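Local coordinates for protein DNA polymerase III beta subunit (Streptococcus pyogenes, PDB 2AVT) that serves as the sliding clamp of bacterial DNA replication, probably closing as a dimeric ring around DNA to keep the polymerase on its template, at residues V201-K206 with F240-L245. Numbering follows the deposited sequence.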
# COMPACT_ATOMS: atom_id res chain seq x y z
N VAL A 201 33.89 -7.82 7.99
CA VAL A 201 32.85 -8.63 7.38
C VAL A 201 32.04 -7.86 6.35
O VAL A 201 32.21 -6.65 6.16
CB VAL A 201 31.87 -9.16 8.44
CG1 VAL A 201 32.60 -10.05 9.43
CG2 VAL A 201 31.21 -8.00 9.17
N VAL A 202 31.17 -8.59 5.67
CA VAL A 202 30.29 -8.02 4.67
C VAL A 202 28.91 -8.56 5.03
O VAL A 202 28.71 -9.77 5.08
CB VAL A 202 30.68 -8.47 3.25
CG1 VAL A 202 29.73 -7.85 2.23
CG2 VAL A 202 32.12 -8.06 2.95
N LEU A 203 27.99 -7.65 5.31
CA LEU A 203 26.64 -8.03 5.71
C LEU A 203 25.62 -7.65 4.65
O LEU A 203 25.55 -6.49 4.23
CB LEU A 203 26.28 -7.34 7.03
CG LEU A 203 25.13 -7.99 7.80
CD1 LEU A 203 25.53 -9.42 8.14
CD2 LEU A 203 24.84 -7.23 9.07
N PRO A 204 24.80 -8.62 4.20
CA PRO A 204 23.78 -8.38 3.18
C PRO A 204 22.99 -7.14 3.58
O PRO A 204 22.50 -7.05 4.71
CB PRO A 204 22.94 -9.66 3.23
CG PRO A 204 23.92 -10.69 3.61
CD PRO A 204 24.72 -10.01 4.71
N SER A 205 22.86 -6.19 2.67
CA SER A 205 22.16 -4.95 2.97
C SER A 205 20.72 -5.12 3.45
O SER A 205 20.27 -4.38 4.33
CB SER A 205 22.19 -4.02 1.76
OG SER A 205 21.73 -4.69 0.60
N LYS A 206 20.00 -6.08 2.88
CA LYS A 206 18.62 -6.27 3.30
C LYS A 206 18.56 -6.67 4.76
O LYS A 206 17.68 -6.26 5.50
CB LYS A 206 17.92 -7.34 2.45
CG LYS A 206 16.42 -7.40 2.71
CD LYS A 206 15.70 -8.27 1.68
CE LYS A 206 14.21 -7.98 1.70
NZ LYS A 206 13.93 -6.53 1.46
N PHE A 240 19.30 -11.30 17.16
CA PHE A 240 19.17 -11.17 15.72
C PHE A 240 20.45 -11.69 15.04
O PHE A 240 21.53 -11.10 15.22
CB PHE A 240 18.94 -9.69 15.40
CG PHE A 240 18.64 -9.39 13.96
CD1 PHE A 240 19.67 -9.06 13.08
CD2 PHE A 240 17.34 -9.32 13.50
CE1 PHE A 240 19.40 -8.66 11.78
CE2 PHE A 240 17.07 -8.92 12.19
CZ PHE A 240 18.09 -8.59 11.34
N TYR A 241 20.33 -12.78 14.29
CA TYR A 241 21.48 -13.37 13.58
C TYR A 241 21.39 -13.06 12.10
O TYR A 241 20.30 -12.97 11.53
CB TYR A 241 21.52 -14.89 13.72
CG TYR A 241 21.65 -15.41 15.12
CD1 TYR A 241 20.57 -15.39 16.00
CD2 TYR A 241 22.85 -15.94 15.56
CE1 TYR A 241 20.68 -15.91 17.27
CE2 TYR A 241 22.97 -16.46 16.85
CZ TYR A 241 21.89 -16.43 17.69
OH TYR A 241 22.00 -16.94 18.97
N THR A 242 22.55 -12.92 11.47
CA THR A 242 22.59 -12.65 10.04
C THR A 242 23.72 -13.42 9.38
O THR A 242 24.84 -13.47 9.89
CB THR A 242 22.84 -11.18 9.74
OG1 THR A 242 21.88 -10.37 10.45
CG2 THR A 242 22.69 -10.94 8.25
N ARG A 243 23.41 -14.03 8.23
CA ARG A 243 24.40 -14.78 7.47
C ARG A 243 25.36 -13.78 6.84
O ARG A 243 24.95 -12.71 6.42
CB ARG A 243 23.68 -15.60 6.38
CG ARG A 243 24.55 -16.11 5.24
CD ARG A 243 23.71 -17.00 4.32
NE ARG A 243 24.33 -17.23 3.02
CZ ARG A 243 24.45 -16.30 2.07
NH1 ARG A 243 25.02 -16.60 0.91
NH2 ARG A 243 24.02 -15.06 2.28
N LEU A 244 26.64 -14.14 6.78
CA LEU A 244 27.66 -13.26 6.22
C LEU A 244 28.02 -13.61 4.78
O LEU A 244 28.01 -14.78 4.38
CB LEU A 244 28.94 -13.31 7.07
CG LEU A 244 28.87 -12.81 8.51
CD1 LEU A 244 30.23 -12.96 9.15
CD2 LEU A 244 28.42 -11.36 8.55
N LEU A 245 28.34 -12.59 3.99
CA LEU A 245 28.75 -12.80 2.61
C LEU A 245 30.25 -13.08 2.64
O LEU A 245 31.03 -12.26 3.13
CB LEU A 245 28.44 -11.56 1.77
CG LEU A 245 26.95 -11.29 1.55
CD1 LEU A 245 26.74 -9.92 0.92
CD2 LEU A 245 26.36 -12.39 0.66
O HOH W 1 31.88 -11.57 5.54
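L245 leans on V202 and P204 just after its chain leaves strand 238-243, its side chain passing from the valine to the proline ring. CB lies 3.8 Å from the carbonyl O of V202 and close to V202 CG1; CG rests on P204 CG at 3.7 Å; CD1 touches both V202 CG1 and the ring, and CD2, the other branch, nears P204 CG more loosely. CG anti to the carbonyl carbon (chi1 -69°) carries the branch over P204, a rigid ring suited to receiving it. One direct backbone bond pins the crossing, from L245 N to V202 O (3.0 Å, 167° at the hydrogen), while a water takes the N-H of V202 and donates to L245 O. L244 CD1 meets V201 CG1 at 3.8 Å and its CD2 reaches L203 CD1 at 3.5 Å. That same L203 methyl is pressed tightly against T242 CG2, 3.2 Å away. The forked leucines and beta-branched valines fill this space without adding polar groups, although T242 OG1 is buried with no partner. Segments 201-204 and 240-243 run at 104°. Strands 199-204 and 238-243 belong to different sheets, which the contact joins over helix 205-214 in the central domain, as in the DNA-clamp fold.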